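Local coordinates for probable M18 family aminopeptidase 1 (Thermotoga maritima, PDB 2GLF), which is probably a zinc-dependent aminopeptidase of the M18 family, removing residues from the N-terminal ends of peptides, at residues H339-L353 with L380-K394. Sequence-based numbering, arbitrary orientation.
Sequences HDLHNAPKLGYGVAL and LNEQGVIWQVATLGK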
# COMPACT_ATOMS: atom_id res chain seq x y z
N HIS A 339 8.68 -14.52 -26.24
CA HIS A 339 8.65 -15.78 -26.98
C HIS A 339 9.61 -16.83 -26.45
O HIS A 339 10.48 -16.54 -25.63
CB HIS A 339 9.08 -15.55 -28.44
CG HIS A 339 7.99 -15.06 -29.34
ND1 HIS A 339 6.86 -15.81 -29.61
CD2 HIS A 339 7.87 -13.93 -30.06
CE1 HIS A 339 6.10 -15.15 -30.46
NE2 HIS A 339 6.69 -14.01 -30.75
N ASP A 340 9.42 -18.04 -26.96
CA ASP A 340 10.27 -19.18 -26.68
C ASP A 340 11.02 -19.26 -28.01
O ASP A 340 10.52 -19.84 -28.97
CB ASP A 340 9.45 -20.45 -26.46
CG ASP A 340 10.27 -21.72 -26.62
OD1 ASP A 340 11.52 -21.64 -26.70
OD2 ASP A 340 9.68 -22.82 -26.66
N LEU A 341 12.20 -18.64 -28.06
CA LEU A 341 13.00 -18.60 -29.28
C LEU A 341 13.11 -19.92 -30.03
O LEU A 341 13.15 -19.92 -31.26
CB LEU A 341 14.40 -18.05 -28.99
CG LEU A 341 14.59 -16.55 -28.73
CD1 LEU A 341 13.61 -15.74 -29.54
CD2 LEU A 341 14.39 -16.26 -27.26
N HIS A 342 13.14 -21.04 -29.32
CA HIS A 342 13.26 -22.34 -29.99
C HIS A 342 11.97 -22.81 -30.67
O HIS A 342 11.97 -23.82 -31.36
CB HIS A 342 13.75 -23.40 -28.99
CG HIS A 342 14.30 -24.63 -29.66
ND1 HIS A 342 15.33 -24.59 -30.58
CD2 HIS A 342 13.97 -25.94 -29.53
CE1 HIS A 342 15.60 -25.81 -30.99
NE2 HIS A 342 14.79 -26.65 -30.37
N ASN A 343 10.88 -22.07 -30.49
CA ASN A 343 9.60 -22.42 -31.11
C ASN A 343 8.88 -21.17 -31.61
O ASN A 343 7.65 -21.14 -31.67
CB ASN A 343 8.71 -23.16 -30.10
CG ASN A 343 9.11 -24.61 -29.91
OD1 ASN A 343 8.70 -25.49 -30.67
ND2 ASN A 343 9.93 -24.87 -28.90
N ALA A 344 9.66 -20.15 -31.97
CA ALA A 344 9.13 -18.88 -32.47
C ALA A 344 9.56 -18.64 -33.91
O ALA A 344 10.69 -18.94 -34.30
CB ALA A 344 9.61 -17.75 -31.59
N PRO A 345 8.67 -18.07 -34.72
CA PRO A 345 9.00 -17.80 -36.12
C PRO A 345 9.86 -16.55 -36.31
O PRO A 345 9.78 -15.61 -35.52
CB PRO A 345 7.64 -17.65 -36.77
CG PRO A 345 6.86 -16.98 -35.69
CD PRO A 345 7.25 -17.77 -34.46
N LYS A 346 10.68 -16.57 -37.35
CA LYS A 346 11.55 -15.44 -37.69
C LYS A 346 11.15 -14.98 -39.09
O LYS A 346 10.77 -15.80 -39.93
CB LYS A 346 13.02 -15.88 -37.70
CG LYS A 346 13.52 -16.51 -36.42
CD LYS A 346 13.70 -15.48 -35.33
CE LYS A 346 15.09 -15.59 -34.72
NZ LYS A 346 16.12 -15.37 -35.77
N LEU A 347 11.22 -13.67 -39.33
CA LEU A 347 10.87 -13.11 -40.64
C LEU A 347 11.77 -13.62 -41.76
O LEU A 347 12.99 -13.69 -41.61
CB LEU A 347 10.96 -11.58 -40.61
CG LEU A 347 9.95 -10.80 -39.78
CD1 LEU A 347 10.38 -9.34 -39.73
CD2 LEU A 347 8.57 -10.93 -40.39
N GLY A 348 11.17 -13.99 -42.88
CA GLY A 348 11.94 -14.48 -44.01
C GLY A 348 12.42 -15.91 -43.94
O GLY A 348 13.23 -16.35 -44.77
N TYR A 349 11.95 -16.67 -42.95
CA TYR A 349 12.37 -18.06 -42.82
C TYR A 349 11.27 -19.06 -43.15
O TYR A 349 11.25 -20.17 -42.62
CB TYR A 349 12.96 -18.32 -41.43
CG TYR A 349 14.40 -17.86 -41.33
CD1 TYR A 349 14.72 -16.50 -41.31
CD2 TYR A 349 15.44 -18.78 -41.36
CE1 TYR A 349 16.05 -16.08 -41.32
CE2 TYR A 349 16.77 -18.37 -41.38
CZ TYR A 349 17.06 -17.02 -41.36
OH TYR A 349 18.37 -16.62 -41.40
N GLY A 350 10.37 -18.65 -44.04
CA GLY A 350 9.31 -19.53 -44.48
C GLY A 350 7.93 -19.35 -43.88
O GLY A 350 7.70 -18.45 -43.08
N VAL A 351 7.02 -20.23 -44.29
CA VAL A 351 5.65 -20.20 -43.80
C VAL A 351 5.69 -20.78 -42.40
O VAL A 351 6.48 -21.69 -42.12
CB VAL A 351 4.73 -21.10 -44.64
CG1 VAL A 351 3.28 -20.69 -44.44
CG2 VAL A 351 5.11 -21.02 -46.10
N ALA A 352 4.84 -20.26 -41.52
CA ALA A 352 4.80 -20.75 -40.15
C ALA A 352 3.72 -21.80 -40.01
O ALA A 352 2.59 -21.61 -40.46
CB ALA A 352 4.53 -19.61 -39.20
N LEU A 353 4.09 -22.92 -39.40
CA LEU A 353 3.16 -24.02 -39.16
C LEU A 353 2.88 -23.96 -37.66
O LEU A 353 3.77 -24.18 -36.84
CB LEU A 353 3.81 -25.35 -39.57
CG LEU A 353 3.03 -26.66 -39.45
CD1 LEU A 353 3.63 -27.68 -40.39
CD2 LEU A 353 3.05 -27.17 -38.02
N LEU A 380 4.98 -30.53 -47.85
CA LEU A 380 5.89 -29.40 -47.80
C LEU A 380 7.30 -29.78 -48.20
O LEU A 380 7.81 -29.31 -49.21
CB LEU A 380 5.91 -28.77 -46.41
CG LEU A 380 4.63 -28.06 -45.96
CD1 LEU A 380 4.86 -27.48 -44.57
CD2 LEU A 380 4.24 -26.96 -46.95
N ASN A 381 7.94 -30.62 -47.40
CA ASN A 381 9.30 -31.03 -47.68
C ASN A 381 9.47 -31.62 -49.08
O ASN A 381 10.48 -31.36 -49.75
CB ASN A 381 9.78 -32.04 -46.63
CG ASN A 381 9.94 -31.41 -45.27
OD1 ASN A 381 10.47 -30.30 -45.14
ND2 ASN A 381 9.50 -32.11 -44.24
N GLU A 382 8.49 -32.40 -49.53
CA GLU A 382 8.56 -32.99 -50.86
C GLU A 382 8.51 -31.95 -51.99
O GLU A 382 9.20 -32.10 -53.00
CB GLU A 382 7.45 -34.03 -51.02
CG GLU A 382 7.95 -35.44 -50.73
CD GLU A 382 6.83 -36.43 -50.45
OE1 GLU A 382 5.68 -36.18 -50.88
OE2 GLU A 382 7.11 -37.47 -49.81
N GLN A 383 7.72 -30.90 -51.81
CA GLN A 383 7.63 -29.85 -52.82
C GLN A 383 8.73 -28.80 -52.58
O GLN A 383 8.79 -27.77 -53.28
CB GLN A 383 6.26 -29.17 -52.77
CG GLN A 383 5.09 -30.08 -53.07
CD GLN A 383 5.31 -30.91 -54.31
OE1 GLN A 383 6.07 -31.88 -54.30
NE2 GLN A 383 4.64 -30.54 -55.40
N GLY A 384 9.58 -29.05 -51.59
CA GLY A 384 10.67 -28.14 -51.28
C GLY A 384 10.24 -26.78 -50.75
O GLY A 384 10.89 -25.77 -50.99
N VAL A 385 9.13 -26.76 -50.02
CA VAL A 385 8.62 -25.52 -49.45
C VAL A 385 9.36 -25.18 -48.15
O VAL A 385 9.52 -26.02 -47.27
CB VAL A 385 7.12 -25.63 -49.15
CG1 VAL A 385 6.55 -24.26 -48.83
CG2 VAL A 385 6.41 -26.25 -50.32
N ILE A 386 9.83 -23.94 -48.05
CA ILE A 386 10.53 -23.49 -46.86
C ILE A 386 9.51 -23.18 -45.75
O ILE A 386 8.63 -22.35 -45.93
CB ILE A 386 11.37 -22.20 -47.15
CG1 ILE A 386 12.65 -22.55 -47.92
CG2 ILE A 386 11.74 -21.51 -45.86
CD1 ILE A 386 12.42 -23.17 -49.26
N TRP A 387 9.63 -23.86 -44.62
CA TRP A 387 8.70 -23.62 -43.51
C TRP A 387 9.40 -23.66 -42.15
O TRP A 387 10.54 -24.13 -42.03
CB TRP A 387 7.56 -24.65 -43.55
CG TRP A 387 8.01 -26.06 -43.32
CD1 TRP A 387 8.71 -26.85 -44.19
CD2 TRP A 387 7.87 -26.81 -42.12
NE1 TRP A 387 9.02 -28.05 -43.60
CE2 TRP A 387 8.52 -28.05 -42.32
CE3 TRP A 387 7.27 -26.56 -40.88
CZ2 TRP A 387 8.58 -29.04 -41.33
CZ3 TRP A 387 7.33 -27.54 -39.89
CH2 TRP A 387 7.98 -28.76 -40.12
N GLN A 388 8.72 -23.17 -41.13
CA GLN A 388 9.27 -23.13 -39.78
C GLN A 388 8.13 -23.34 -38.78
O GLN A 388 6.98 -23.05 -39.09
CB GLN A 388 9.95 -21.77 -39.53
CG GLN A 388 9.04 -20.57 -39.72
CD GLN A 388 9.75 -19.24 -39.53
OE1 GLN A 388 10.61 -19.11 -38.65
NE2 GLN A 388 9.39 -18.24 -40.33
N VAL A 389 8.45 -23.85 -37.59
CA VAL A 389 7.42 -24.06 -36.58
C VAL A 389 7.20 -22.75 -35.84
O VAL A 389 8.14 -21.97 -35.69
CB VAL A 389 7.81 -25.16 -35.54
CG1 VAL A 389 8.98 -25.98 -36.06
CG2 VAL A 389 8.13 -24.55 -34.19
N ALA A 390 5.98 -22.51 -35.39
CA ALA A 390 5.70 -21.27 -34.68
C ALA A 390 4.74 -21.48 -33.51
O ALA A 390 3.80 -22.26 -33.59
CB ALA A 390 5.13 -20.23 -35.63
N THR A 391 5.01 -20.77 -32.43
CA THR A 391 4.20 -20.83 -31.23
C THR A 391 3.86 -19.40 -30.84
O THR A 391 4.69 -18.50 -30.99
CB THR A 391 4.97 -21.49 -30.08
OG1 THR A 391 5.30 -22.84 -30.45
CG2 THR A 391 4.13 -21.51 -28.83
N LEU A 392 2.64 -19.19 -30.35
CA LEU A 392 2.20 -17.86 -29.95
C LEU A 392 2.76 -17.45 -28.59
O LEU A 392 2.02 -17.28 -27.62
CB LEU A 392 0.68 -17.82 -29.93
CG LEU A 392 0.05 -16.44 -29.70
CD1 LEU A 392 0.38 -15.52 -30.87
CD2 LEU A 392 -1.45 -16.60 -29.55
N GLY A 393 4.08 -17.29 -28.52
CA GLY A 393 4.74 -16.89 -27.29
C GLY A 393 4.94 -17.98 -26.25
O GLY A 393 4.42 -19.09 -26.39
N LYS A 394 5.70 -17.65 -25.20
CA LYS A 394 5.98 -18.57 -24.10
C LYS A 394 4.66 -19.12 -23.60
O LYS A 394 3.61 -18.55 -23.88
CB LYS A 394 6.69 -17.84 -22.96
CG LYS A 394 8.12 -17.45 -23.22
CD LYS A 394 8.72 -16.80 -21.98
CE LYS A 394 10.23 -16.64 -22.10
NZ LYS A 394 10.60 -15.80 -23.26
O HOH W 1 7.02 -18.53 -28.96
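Gln388 reaches off its strand into the bend formed by residues 345-350, where its amide bonds main-chain atoms of Lys346 and Gly350. OE1 accepts from Lys346 N at 2.9 Å, the donor lying 32° out of the carbonyl plane, while NE2 gives one hydrogen to Lys346 O (2.8 Å, nearly straight and in the amide plane) and the other to Gly350 O. Three bonds thus fix the rotation of the amide. CG sits between the backbone N and the carbonyl carbon (chi1 58°), and the chain then runs extended, which carries the amide past Tyr349 CB to the type II turn Lys346-Tyr349. An alanine in place of Gln388 would probably leave Lys346 N and Gly350 O without these partners and let the turn shift away from the strand. The setting is a beta-alpha-beta crossover: strand 351-354, helix 370-382 and strand 387-389, the two strands parallel and adjacent at one edge of the mixed sheet, with 387-389 outermost within the chain. Their backbones pair through four hydrogen bonds, from Val351 N to Ile386 O at one end to Ala390 N to Leu353 O at the other. Ala352 shares the face of Gln388, and there its methyl meets Ala390 CB at 3.7 Å; Pro345 CD packs onto Ala390 CB, and Cys328 of strand 321-329 touches all three residues. On the opposite face Leu353 and Trp387 lie side by side, with CD1 3.7 Å from CZ3, while Leu380 CD1 sits over one face of the indole, offset toward its rim. Trp387 NE1 holds Asn381 OD1 in the plane of its ring (3.1 Å). Beyond the strands, Lys394 stretches along the main chain of His339, its NZ modelled too close to His339 O to be trusted in detail; Asp337 O is another acceptor of NZ. A water links His339 ND1 with Asp340 N and Thr391 O.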